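Local coordinates for protein GH62 arabinofuranosidase (Podospora anserina, PDB 4N4B) that probably hydrolyses terminal non-reducing alpha-L-arabinofuranoside residues from xylan, working from a five-bladed beta-propeller that binds a calcium ion, at residues Val61-Ala66 and Asn72-Thr77; Trp246-Asp249 and Pro254-Gly257. All blocks are in the same frame, centred on the assembly; numbering follows the deposited sequence.

Interaction 1: residues Val61-Ala66 and Asn72-Thr77; sequences VFASTA and NLVYFT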
loop_
_atom_site.group_PDB
_atom_site.type_symbol
_atom_site.label_atom_id
_atom_site.label_comp_id
_atom_site.label_asym_id
_atom_site.label_seq_id
_atom_site.Cartn_x
_atom_site.Cartn_y
_atom_site.Cartn_z
ATOM N N VAL A 61 9.739 -1.616 -7.360
ATOM C CA VAL A 61 8.272 -1.720 -7.184
ATOM C C VAL A 61 7.888 -3.088 -7.141
ATOM O O VAL A 61 8.240 -3.960 -7.943
ATOM C CB VAL A 61 7.553 -0.954 -8.311
ATOM C CG1 VAL A 61 6.035 -0.965 -8.076
ATOM C CG2 VAL A 61 8.017 0.478 -8.401
ATOM N N PHE A 62 6.911 -3.388 -6.206
ATOM C CA PHE A 62 6.152 -4.632 -6.246
ATOM C C PHE A 62 4.675 -4.258 -6.344
ATOM O O PHE A 62 4.242 -3.302 -5.758
ATOM C CB PHE A 62 6.388 -5.558 -5.014
ATOM C CG PHE A 62 7.839 -5.888 -4.822
ATOM C CD1 PHE A 62 8.757 -4.982 -4.260
ATOM C CD2 PHE A 62 8.269 -7.120 -5.159
ATOM C CE1 PHE A 62 10.110 -5.379 -4.152
ATOM C CE2 PHE A 62 9.614 -7.515 -4.984
ATOM C CZ PHE A 62 10.489 -6.624 -4.440
ATOM N N ALA A 63 3.946 -5.094 -7.116
ATOM C CA ALA A 63 2.543 -4.767 -7.352
ATOM C C ALA A 63 1.769 -6.065 -7.471
ATOM O O ALA A 63 2.290 -7.146 -7.709
ATOM C CB ALA A 63 2.404 -3.898 -8.601
ATOM N N SER A 64 0.432 -5.947 -7.243
ATOM C CA SER A 64 -0.518 -7.011 -7.567
ATOM C C SER A 64 -0.690 -7.107 -9.109
ATOM O O SER A 64 -0.819 -6.071 -9.761
ATOM C CB SER A 64 -1.893 -6.854 -6.965
ATOM O OG SER A 64 -1.836 -6.535 -5.569
ATOM N N THR A 65 -0.845 -8.362 -9.560
ATOM C CA THR A 65 -1.412 -8.677 -10.884
ATOM C C THR A 65 -2.815 -9.089 -10.602
ATOM O O THR A 65 -3.097 -9.876 -9.769
ATOM C CB THR A 65 -0.628 -9.723 -11.655
ATOM O OG1 THR A 65 -0.675 -10.976 -10.999
ATOM C CG2 THR A 65 0.884 -9.320 -11.781
ATOM N N ALA A 66 -3.763 -8.519 -11.359
ATOM C CA ALA A 66 -5.227 -8.738 -11.143
ATOM C C ALA A 66 -5.882 -9.193 -12.468
ATOM O O ALA A 66 -5.670 -8.614 -13.504
ATOM C CB ALA A 66 -5.875 -7.484 -10.660
ATOM N N ASN A 72 -1.752 -12.355 -8.199
ATOM C CA ASN A 72 -0.421 -12.697 -7.764
ATOM C C ASN A 72 0.433 -11.415 -7.782
ATOM O O ASN A 72 -0.072 -10.398 -7.732
ATOM C CB ASN A 72 0.112 -13.899 -8.606
ATOM C CG ASN A 72 1.227 -14.706 -7.916
ATOM O OD1 ASN A 72 2.323 -14.301 -7.945
ATOM N ND2 ASN A 72 0.938 -15.875 -7.455
ATOM N N LEU A 73 1.751 -11.593 -7.745
ATOM C CA LEU A 73 2.662 -10.482 -7.535
ATOM C C LEU A 73 3.709 -10.284 -8.625
ATOM O O LEU A 73 4.165 -11.218 -9.183
ATOM C CB LEU A 73 3.369 -10.606 -6.177
ATOM C CG LEU A 73 2.455 -10.626 -4.956
ATOM C CD1 LEU A 73 3.292 -10.788 -3.718
ATOM C CD2 LEU A 73 1.688 -9.330 -4.794
ATOM N N VAL A 74 4.066 -9.033 -8.866
ATOM C CA VAL A 74 5.096 -8.732 -9.859
ATOM C C VAL A 74 6.086 -7.721 -9.287
ATOM O O VAL A 74 5.707 -6.892 -8.521
ATOM C CB VAL A 74 4.455 -8.244 -11.193
ATOM C CG1 VAL A 74 3.743 -6.869 -11.029
ATOM C CG2 VAL A 74 5.478 -8.157 -12.329
ATOM N N TYR A 75 7.348 -7.848 -9.717
ATOM C CA TYR A 75 8.452 -6.888 -9.396
ATOM C C TYR A 75 8.915 -6.207 -10.666
ATOM O O TYR A 75 9.031 -6.837 -11.741
ATOM C CB TYR A 75 9.632 -7.676 -8.831
ATOM C CG TYR A 75 10.897 -6.864 -8.629
ATOM C CD1 TYR A 75 11.004 -5.868 -7.693
ATOM C CD2 TYR A 75 11.992 -7.089 -9.469
ATOM C CE1 TYR A 75 12.124 -5.118 -7.580
ATOM C CE2 TYR A 75 13.188 -6.385 -9.345
ATOM C CZ TYR A 75 13.240 -5.415 -8.440
ATOM O OH TYR A 75 14.430 -4.659 -8.271
ATOM N N PHE A 76 9.173 -4.949 -10.577
ATOM C CA PHE A 76 9.834 -4.211 -11.657
ATOM C C PHE A 76 10.606 -3.067 -11.094
ATOM O O PHE A 76 10.414 -2.602 -9.961
ATOM C CB PHE A 76 8.844 -3.834 -12.763
ATOM C CG PHE A 76 7.670 -3.003 -12.319
ATOM C CD1 PHE A 76 6.559 -3.639 -11.760
ATOM C CD2 PHE A 76 7.672 -1.620 -12.438
ATOM C CE1 PHE A 76 5.460 -2.848 -11.335
ATOM C CE2 PHE A 76 6.555 -0.901 -12.009
ATOM C CZ PHE A 76 5.488 -1.512 -11.459
ATOM N N THR A 77 11.499 -2.459 -11.927
ATOM C CA THR A 77 12.468 -1.478 -11.488
ATOM C C THR A 77 12.831 -0.502 -12.569
ATOM O O THR A 77 12.758 -0.892 -13.742
ATOM C CB THR A 77 13.707 -2.212 -10.933
ATOM O OG1 THR A 77 14.693 -1.264 -10.458
ATOM C CG2 THR A 77 14.318 -3.144 -11.902
#
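Phe62 turns one face of its ring to Tyr75, whose CD1 stands over that face toward the rim, 3.4 Å from Phe62 CZ. The two planes are turned 41° against each other, an oblique aromatic pair. With CG trans to its backbone N (chi1 172°), Tyr75 brings CD1 against that face and close to the carbonyl oxygen of Val61. Trp139, on a neighbouring blade, meets Phe62 with its ring nearly perpendicular.

On the other face of the sheet, Val61 and Phe76 form a second overlap. Val61 CB sits 3.9 Å from the centroid of the Phe76 ring in a CH-pi contact, while Val61 CG1 reaches Phe76 CZ. Phe76 is brought there by a chi1 of 58°, which swings CG between its own N and carbonyl carbon and tucks the ring beneath Val61. The methyl of Ala63 lies at the edge of the same ring. Farther along this face, Thr65 CG2 packs across the isopropyl group of Val74, 3.8 Å from its CB.

Paired backbone bonds link Val61 with Phe76, Ala63 with Val74 and Thr65 with Asn72. In the last pair Thr65 N meets Asn72 O at 2.8 Å. Asn72 N reaches Thr65 O at 3.2 Å and Thr65 OG1 only weakly. Asn72 OD1 turns back to accept from Leu73 N at 2.8 Å, while its ND2 bonds to the carbonyls of Gly98 and Gly100. Ser64 OG is held by Asp49 and the backbone N of Ala104. This antiparallel hairpin supplies the two middle strands of a four-stranded propeller blade.

Interaction 2: residues Trp246-Asp249 and Pro254-Gly257; sequences WTAD and PWQG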
loop_
_atom_site.group_PDB
_atom_site.type_symbol
_atom_site.label_atom_id
_atom_site.label_comp_id
_atom_site.label_asym_id
_atom_site.label_seq_id
_atom_site.Cartn_x
_atom_site.Cartn_y
_atom_site.Cartn_z
ATOM N N TRP A 246 -4.869 10.943 8.661
ATOM C CA TRP A 246 -4.865 11.269 10.113
ATOM C C TRP A 246 -3.420 11.278 10.542
ATOM O O TRP A 246 -2.485 10.718 9.940
ATOM C CB TRP A 246 -5.559 10.186 10.918
ATOM C CG TRP A 246 -7.007 9.971 10.684
ATOM C CD1 TRP A 246 -8.113 10.344 11.501
ATOM C CD2 TRP A 246 -7.648 9.237 9.610
ATOM N NE1 TRP A 246 -9.234 9.961 10.994
ATOM C CE2 TRP A 246 -9.038 9.250 9.819
ATOM C CE3 TRP A 246 -7.134 8.537 8.486
ATOM C CZ2 TRP A 246 -9.939 8.560 9.017
ATOM C CZ3 TRP A 246 -7.988 7.895 7.674
ATOM C CH2 TRP A 246 -9.377 7.900 7.913
ATOM N N THR A 247 -3.167 11.939 11.677
ATOM C CA THR A 247 -1.892 11.874 12.363
ATOM C C THR A 247 -2.001 11.437 13.838
ATOM O O THR A 247 -3.022 11.499 14.407
ATOM C CB THR A 247 -1.079 13.171 12.279
ATOM O OG1 THR A 247 -1.744 14.217 12.972
ATOM C CG2 THR A 247 -0.836 13.556 10.835
ATOM N N ALA A 248 -0.894 10.987 14.386
ATOM C CA ALA A 248 -0.834 10.554 15.759
ATOM C C ALA A 248 0.566 10.643 16.325
ATOM O O ALA A 248 1.521 10.618 15.645
ATOM C CB ALA A 248 -1.286 9.104 15.852
ATOM N N ASP A 249 0.626 10.655 17.646
ATOM C CA ASP A 249 1.881 10.571 18.368
ATOM C C ASP A 249 2.338 9.165 18.606
ATOM O O ASP A 249 3.435 8.978 18.993
ATOM C CB ASP A 249 1.739 11.216 19.735
ATOM C CG ASP A 249 1.556 12.684 19.656
ATOM O OD1 ASP A 249 2.085 13.337 18.793
ATOM O OD2 ASP A 249 0.841 13.132 20.509
ATOM N N PRO A 254 -4.129 7.734 19.841
ATOM C CA PRO A 254 -5.306 7.990 19.029
ATOM C C PRO A 254 -4.921 8.828 17.791
ATOM O O PRO A 254 -4.021 9.575 17.810
ATOM C CB PRO A 254 -6.244 8.841 19.974
ATOM C CG PRO A 254 -5.312 9.473 20.927
ATOM C CD PRO A 254 -4.150 8.488 21.137
ATOM N N TRP A 255 -5.810 8.686 16.793
ATOM C CA TRP A 255 -5.617 9.366 15.499
ATOM C C TRP A 255 -6.471 10.648 15.364
ATOM O O TRP A 255 -7.683 10.570 15.571
ATOM C CB TRP A 255 -5.946 8.399 14.334
ATOM C CG TRP A 255 -5.027 7.235 14.246
ATOM C CD1 TRP A 255 -5.250 5.964 14.771
ATOM C CD2 TRP A 255 -3.713 7.205 13.673
ATOM N NE1 TRP A 255 -4.091 5.199 14.585
ATOM C CE2 TRP A 255 -3.179 5.921 13.910
ATOM C CE3 TRP A 255 -2.921 8.163 13.054
ATOM C CZ2 TRP A 255 -1.866 5.589 13.538
ATOM C CZ3 TRP A 255 -1.645 7.808 12.616
ATOM C CH2 TRP A 255 -1.139 6.558 12.879
ATOM N N GLN A 256 -5.855 11.713 14.911
ATOM C CA GLN A 256 -6.503 13.034 14.739
ATOM C C GLN A 256 -6.626 13.263 13.220
ATOM O O GLN A 256 -5.600 13.168 12.521
ATOM C CB GLN A 256 -5.609 14.098 15.396
ATOM C CG GLN A 256 -6.030 15.542 15.204
ATOM C CD GLN A 256 -4.954 16.579 15.633
ATOM O OE1 GLN A 256 -3.871 16.233 16.169
ATOM N NE2 GLN A 256 -5.258 17.871 15.394
ATOM N N GLY A 257 -7.746 13.736 12.744
ATOM C CA GLY A 257 -7.924 13.977 11.312
ATOM C C GLY A 257 -7.011 14.998 10.853
ATOM O O GLY A 257 -6.647 15.965 11.533
HETATM O O HOH W 1 -3.763 15.856 12.171
HETATM O O HOH W 2 -1.784 14.352 15.861
HETATM O O HOH W 3 -3.494 12.409 17.548
HETATM O O HOH W 4 -1.616 9.872 19.336
#
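This is a short antiparallel hairpin contact on the outer rim of the beta-propeller, where strand 256-257 closes a four-stranded blade against strand 241-248. Its backbone link is the pair Thr247 and Gln256, with N-to-O bonds of 2.9 Å from Thr247 N to Gln256 O and from Gln256 N to Thr247 O. The two indoles carry the apolar packing. Ala248 CB points over the six-membered ring of Trp255, 3.6 Å from its centroid and 20° off the normal, and lies nearest CE3. The side chains of Trp246 and Trp255 cross at about a right angle, meeting through their CB atoms, and CD1 of Trp246 comes up to Gly257 N. Both indoles also rest on Met207 and Leu230. With Trp255 cut back to an alanine, the Ala248 methyl would probably lose its aromatic floor, and a gap would be likely to open beside Met207, Tyr228 and Leu230. Toward the chain turn, one water accepts a hydrogen bond from Asp249 N and donates one to Pro254 O, linking the two segments beyond the paired residues. On the side of Thr247 and Gln256, the hydroxyl OG1 of Thr247 holds two waters, one donating to Gly257 O and the other to Gln256 OE1 at 2.8 Å.

Interactions 1 and 2 lie in different blades of the same propeller, on opposite sides of the chain's centre. They are about 31 Å apart between centres and about 21 Å between nearest atoms, so they do not touch. Residues 61-66 and 72-77 pair the two middle strands of their blade, the contact's centre about 12 Å from that of the chain, whereas 246-249 and 254-257 join the outermost strand of another blade, its centre about 19 Å out. Interaction 1 alone approaches the central site: the Ser64 side chain is about 6 Å from that of His285, a calcium ligand in a structure of this protein. The same Ser64 side chain lies about 8 Å from the bound calcium ion and about 5 Å from a Tris molecule, probably from the crystallisation liquor.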